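Local coordinates for uncharacterized hypothetical protein (Parabacteroides merdae, PDB 4EI0), which is of unknown function and belongs to the DUF4466 family of bacterial proteins, built largely from antiparallel beta sheets, at residues N230-D242 against N269-E283. Residues are numbered along the deposited sequence; the frame is centred on the assembly and turned at random. Where two conformers were deposited one is given.
Sequences NNTKMIKVYGLQD and NYILGLKEEAGAWVE
K236 reaches from strand 233-238 across to 270-274, its CG anti to the backbone N (chi1 -175°) and the rest of the chain extended. CB lies near I271 CD1, CG and CD run along I271 CG2 (3.8 Å from CG), and K236 NZ is hydrogen-bonded to L272 O at 2.7 Å, the donor tilted 32° from the carbonyl plane; a long aliphatic stem with a charged end suits this path. M234, deposited as selenomethionine, is on the same face, a long flexible apolar chain resting SE against I271 while CE meets the backbone of N269. Strands 233-238 and 278-283 pair antiparallel: I235 and W281 exchange two 2.9 Å backbone bonds. On the other face V237 CG2 touches W281 CD1 at 3.5 Å and L240 CD2 touches CZ2, branched aliphatics matching a broad indole. A type II turn, K275 to A278, leads into strand 278-283, and E277 O accepts from G239 N. Q241 OE1 packs, unbonded, 3.3 Å from E277 CD and is hydrogen-bonded to Y294 OH; an alanine here would probably leave that hydroxyl without this partner and E277 less covered. Strand 233-238 edges its sheet, with 278-283 between it and 289-299, while 270-274 borders the neighbouring sheet beside 207-210.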
loop_
_atom_site.group_PDB
_atom_site.type_symbol
_atom_site.label_atom_id
_atom_site.label_comp_id
_atom_site.label_asym_id
_atom_site.label_seq_id
_atom_site.Cartn_x
_atom_site.Cartn_y
_atom_site.Cartn_z
ATOM N N ASN B 230 49.905 -20.763 24.795
ATOM C CA ASN B 230 48.766 -21.551 24.296
ATOM C C ASN B 230 49.054 -22.290 22.986
ATOM O O ASN B 230 49.480 -21.696 21.999
ATOM C CB ASN B 230 47.536 -20.665 24.113
ATOM C CG ASN B 230 47.039 -20.102 25.403
ATOM O OD1 ASN B 230 47.451 -20.553 26.460
ATOM N ND2 ASN B 230 46.144 -19.120 25.335
ATOM N N ASN B 231 48.843 -23.602 22.994
ATOM C CA ASN B 231 49.015 -24.425 21.792
ATOM C C ASN B 231 47.651 -24.691 21.108
ATOM O O ASN B 231 46.952 -25.636 21.417
ATOM C CB ASN B 231 49.721 -25.730 22.136
ATOM C CG ASN B 231 50.230 -26.439 20.907
ATOM O OD1 ASN B 231 50.250 -25.892 19.790
ATOM N ND2 ASN B 231 50.597 -27.680 21.089
ATOM N N THR B 232 47.270 -23.787 20.230
ATOM C CA THR B 232 45.964 -23.814 19.592
ATOM C C THR B 232 45.914 -24.877 18.494
ATOM O O THR B 232 46.874 -25.041 17.761
ATOM C CB THR B 232 45.684 -22.413 19.009
ATOM O OG1 THR B 232 45.751 -21.457 20.069
ATOM C CG2 THR B 232 44.304 -22.337 18.369
ATOM N N LYS B 233 44.810 -25.613 18.410
ATOM C CA LYS B 233 44.590 -26.573 17.332
ATOM C C LYS B 233 43.886 -25.901 16.170
ATOM O O LYS B 233 42.908 -25.178 16.378
ATOM C CB LYS B 233 43.674 -27.707 17.810
ATOM C CG LYS B 233 44.274 -28.599 18.888
ATOM C CD LYS B 233 43.243 -29.664 19.281
ATOM C CE LYS B 233 43.864 -30.764 20.133
ATOM N NZ LYS B 233 44.606 -30.140 21.267
HETATM N N MSE B 234 44.334 -26.172 14.956
HETATM C CA MSE B 234 43.827 -25.485 13.755
HETATM C C MSE B 234 43.670 -26.442 12.566
HETATM O O MSE B 234 44.498 -27.342 12.403
HETATM C CB MSE B 234 44.860 -24.420 13.330
HETATM C CG MSE B 234 44.988 -23.237 14.227
HETATM SE SE MSE B 234 46.412 -22.120 13.548
HETATM C CE MSE B 234 47.954 -22.878 14.469
ATOM N N ILE B 235 42.633 -26.217 11.743
ATOM C CA ILE B 235 42.361 -26.980 10.470
ATOM C C ILE B 235 42.067 -25.956 9.388
ATOM O O ILE B 235 41.149 -25.127 9.526
ATOM C CB ILE B 235 41.157 -27.932 10.640
ATOM C CG1 ILE B 235 41.483 -29.005 11.710
ATOM C CG2 ILE B 235 40.678 -28.563 9.313
ATOM C CD1 ILE B 235 40.301 -29.911 12.060
ATOM N N LYS B 236 42.932 -25.911 8.387
ATOM C CA LYS B 236 42.853 -24.944 7.299
ATOM C C LYS B 236 41.733 -25.409 6.372
ATOM O O LYS B 236 41.620 -26.608 6.073
ATOM C CB LYS B 236 44.179 -24.913 6.541
ATOM C CG LYS B 236 44.275 -23.863 5.439
ATOM C CD LYS B 236 45.502 -24.177 4.575
ATOM C CE LYS B 236 45.908 -23.025 3.664
ATOM N NZ LYS B 236 47.244 -23.401 3.037
ATOM N N VAL B 237 40.929 -24.461 5.912
ATOM C CA VAL B 237 39.808 -24.688 5.002
ATOM C C VAL B 237 39.890 -23.635 3.879
ATOM O O VAL B 237 40.477 -22.589 4.100
ATOM C CB VAL B 237 38.482 -24.473 5.741
ATOM C CG1 VAL B 237 37.324 -24.517 4.761
ATOM C CG2 VAL B 237 38.288 -25.553 6.799
ATOM N N TYR B 238 39.260 -23.863 2.725
ATOM C CA TYR B 238 39.158 -22.858 1.665
ATOM C C TYR B 238 37.745 -22.832 1.095
ATOM O O TYR B 238 37.199 -23.868 0.751
ATOM C CB TYR B 238 40.201 -23.157 0.561
ATOM C CG TYR B 238 40.263 -22.110 -0.523
ATOM C CD1 TYR B 238 40.582 -20.807 -0.199
ATOM C CD2 TYR B 238 39.999 -22.409 -1.895
ATOM C CE1 TYR B 238 40.614 -19.810 -1.167
ATOM C CE2 TYR B 238 40.051 -21.414 -2.865
ATOM C CZ TYR B 238 40.354 -20.113 -2.485
ATOM O OH TYR B 238 40.416 -19.084 -3.388
ATOM N N GLY B 239 37.164 -21.641 0.957
ATOM C CA GLY B 239 35.880 -21.480 0.295
ATOM C C GLY B 239 34.706 -21.935 1.122
ATOM O O GLY B 239 33.658 -22.205 0.565
ATOM N N LEU B 240 34.887 -22.063 2.436
ATOM C CA LEU B 240 33.804 -22.415 3.342
ATOM C C LEU B 240 33.172 -21.132 3.840
ATOM O O LEU B 240 33.694 -20.435 4.703
ATOM C CB LEU B 240 34.253 -23.279 4.527
ATOM C CG LEU B 240 33.141 -23.566 5.551
ATOM C CD1 LEU B 240 32.111 -24.431 4.860
ATOM C CD2 LEU B 240 33.624 -24.275 6.790
ATOM N N GLN B 241 32.041 -20.785 3.274
ATOM C CA GLN B 241 31.566 -19.431 3.448
ATOM C C GLN B 241 30.388 -19.537 4.385
ATOM O O GLN B 241 29.732 -20.558 4.492
ATOM C CB GLN B 241 31.289 -18.697 2.118
ATOM C CG GLN B 241 32.608 -18.386 1.392
ATOM C CD GLN B 241 32.520 -17.474 0.160
ATOM O OE1 GLN B 241 33.152 -16.423 0.122
ATOM N NE2 GLN B 241 31.758 -17.879 -0.849
ATOM N N ASP B 242 30.200 -18.502 5.144
ATOM C CA ASP B 242 29.115 -18.461 6.048
ATOM C C ASP B 242 28.421 -17.148 5.708
ATOM O O ASP B 242 29.074 -16.107 5.539
ATOM C CB ASP B 242 29.690 -18.508 7.459
ATOM C CG ASP B 242 28.643 -18.262 8.517
ATOM O OD1 ASP B 242 28.136 -17.137 8.603
ATOM O OD2 ASP B 242 28.308 -19.224 9.226
ATOM N N ASN B 269 49.458 -27.312 13.855
ATOM C CA ASN B 269 49.860 -26.188 14.726
ATOM C C ASN B 269 50.417 -24.971 13.984
ATOM O O ASN B 269 51.019 -24.100 14.592
ATOM C CB ASN B 269 50.850 -26.659 15.780
ATOM C CG ASN B 269 52.115 -27.229 15.158
ATOM O OD1 ASN B 269 52.285 -27.218 13.956
ATOM N ND2 ASN B 269 52.984 -27.747 15.980
ATOM N N TYR B 270 50.224 -24.924 12.674
ATOM C CA TYR B 270 50.504 -23.721 11.881
ATOM C C TYR B 270 49.690 -23.798 10.611
ATOM O O TYR B 270 49.340 -24.890 10.173
ATOM C CB TYR B 270 51.992 -23.577 11.526
ATOM C CG TYR B 270 52.477 -24.606 10.501
ATOM C CD1 TYR B 270 52.766 -25.909 10.883
ATOM C CD2 TYR B 270 52.578 -24.291 9.155
ATOM C CE1 TYR B 270 53.166 -26.860 9.956
ATOM C CE2 TYR B 270 52.980 -25.233 8.223
ATOM C CZ TYR B 270 53.268 -26.517 8.636
ATOM O OH TYR B 270 53.671 -27.474 7.748
ATOM N N ILE B 271 49.369 -22.645 10.027
ATOM C CA ILE B 271 48.707 -22.548 8.718
ATOM C C ILE B 271 49.451 -21.522 7.858
ATOM O O ILE B 271 49.728 -20.417 8.306
ATOM C CB ILE B 271 47.254 -22.107 8.843
ATOM C CG1 ILE B 271 46.424 -23.205 9.549
ATOM C CG2 ILE B 271 46.690 -21.779 7.457
ATOM C CD1 ILE B 271 45.003 -22.742 9.817
ATOM N N LEU B 272 49.766 -21.897 6.631
ATOM C CA LEU B 272 50.443 -21.017 5.663
ATOM C C LEU B 272 49.484 -20.706 4.509
ATOM O O LEU B 272 48.467 -21.371 4.347
ATOM C CB LEU B 272 51.727 -21.679 5.114
ATOM C CG LEU B 272 52.756 -22.202 6.153
ATOM C CD1 LEU B 272 53.951 -22.897 5.557
ATOM C CD2 LEU B 272 53.252 -21.086 7.067
ATOM N N GLY B 273 49.806 -19.693 3.711
ATOM C CA GLY B 273 49.031 -19.374 2.527
ATOM C C GLY B 273 47.572 -19.035 2.706
ATOM O O GLY B 273 46.744 -19.410 1.885
ATOM N N LEU B 274 47.235 -18.316 3.768
ATOM C CA LEU B 274 45.911 -17.792 3.870
ATOM C C LEU B 274 45.644 -16.744 2.785
ATOM O O LEU B 274 46.547 -16.058 2.358
ATOM C CB LEU B 274 45.699 -17.195 5.249
ATOM C CG LEU B 274 45.599 -18.236 6.342
ATOM C CD1 LEU B 274 45.831 -17.528 7.682
ATOM C CD2 LEU B 274 44.283 -18.978 6.298
ATOM N N LYS B 275 44.388 -16.609 2.374
ATOM C CA LYS B 275 43.983 -15.613 1.413
ATOM C C LYS B 275 42.516 -15.432 1.530
ATOM O O LYS B 275 41.877 -16.101 2.322
ATOM C CB LYS B 275 44.349 -16.068 0.002
ATOM C CG LYS B 275 43.861 -17.464 -0.390
ATOM C CD LYS B 275 44.270 -17.844 -1.806
ATOM C CE LYS B 275 44.661 -19.311 -1.888
ATOM N NZ LYS B 275 45.152 -19.596 -3.244
ATOM N N GLU B 276 41.972 -14.511 0.751
ATOM C CA GLU B 276 40.579 -14.267 0.727
ATOM C C GLU B 276 39.820 -15.607 0.539
ATOM O O GLU B 276 40.171 -16.401 -0.310
ATOM C CB GLU B 276 40.283 -13.297 -0.395
ATOM C CG GLU B 276 38.819 -12.925 -0.527
ATOM C CD GLU B 276 38.602 -11.697 -1.413
ATOM O OE1 GLU B 276 39.583 -11.012 -1.768
ATOM O OE2 GLU B 276 37.433 -11.419 -1.744
ATOM N N GLU B 277 38.805 -15.830 1.364
ATOM C CA GLU B 277 37.928 -17.024 1.376
ATOM C C GLU B 277 38.535 -18.206 2.096
ATOM O O GLU B 277 37.854 -19.195 2.334
ATOM C CB GLU B 277 37.444 -17.471 -0.026
ATOM C CG GLU B 277 36.544 -16.459 -0.702
ATOM C CD GLU B 277 35.739 -17.068 -1.871
ATOM O OE1 GLU B 277 35.222 -18.217 -1.785
ATOM O OE2 GLU B 277 35.608 -16.383 -2.901
ATOM N N ALA B 278 39.793 -18.106 2.484
ATOM C CA ALA B 278 40.383 -19.121 3.326
ATOM C C ALA B 278 39.763 -19.045 4.719
ATOM O O ALA B 278 39.024 -18.128 5.062
ATOM C CB ALA B 278 41.914 -19.021 3.353
ATOM N N GLY B 279 40.003 -20.069 5.504
ATOM C CA GLY B 279 39.427 -20.141 6.834
ATOM C C GLY B 279 40.226 -21.085 7.709
ATOM O O GLY B 279 41.083 -21.818 7.205
ATOM N N ALA B 280 39.910 -21.072 8.995
ATOM C CA ALA B 280 40.528 -21.989 9.918
ATOM C C ALA B 280 39.570 -22.341 11.027
ATOM O O ALA B 280 39.007 -21.447 11.719
ATOM C CB ALA B 280 41.764 -21.361 10.480
ATOM N N TRP B 281 39.307 -23.614 11.209
ATOM C CA TRP B 281 38.642 -24.079 12.445
ATOM C C TRP B 281 39.674 -24.117 13.537
ATOM O O TRP B 281 40.750 -24.622 13.324
ATOM C CB TRP B 281 38.101 -25.463 12.312
ATOM C CG TRP B 281 36.990 -25.602 11.300
ATOM C CD1 TRP B 281 37.089 -26.085 10.015
ATOM C CD2 TRP B 281 35.586 -25.345 11.501
ATOM N NE1 TRP B 281 35.869 -26.121 9.417
ATOM C CE2 TRP B 281 34.926 -25.677 10.254
ATOM C CE3 TRP B 281 34.837 -24.862 12.541
ATOM C CZ2 TRP B 281 33.570 -25.555 10.088
ATOM C CZ3 TRP B 281 33.465 -24.703 12.346
ATOM C CH2 TRP B 281 32.849 -25.044 11.132
ATOM N N VAL B 282 39.312 -23.644 14.723
ATOM C CA VAL B 282 40.253 -23.476 15.840
ATOM C C VAL B 282 39.658 -24.111 17.080
ATOM O O VAL B 282 38.451 -24.041 17.298
ATOM C CB VAL B 282 40.492 -21.972 16.072
ATOM C CG1 VAL B 282 41.213 -21.703 17.356
ATOM C CG2 VAL B 282 41.261 -21.416 14.885
ATOM N N GLU B 283 40.521 -24.712 17.910
ATOM C CA GLU B 283 40.140 -25.094 19.283
ATOM C C GLU B 283 41.221 -24.611 20.222
ATOM O O GLU B 283 42.397 -24.859 19.964
ATOM C CB GLU B 283 39.960 -26.607 19.413
ATOM C CG GLU B 283 39.498 -27.078 20.812
ATOM C CD GLU B 283 39.320 -28.583 20.873
ATOM O OE1 GLU B 283 38.297 -29.066 20.368
ATOM O OE2 GLU B 283 40.229 -29.291 21.341
HETATM O O HOH W 1 42.350 -28.347 22.736
HETATM O O HOH W 2 40.645 -16.607 -2.800
HETATM O O HOH W 3 37.000 -21.047 4.020
#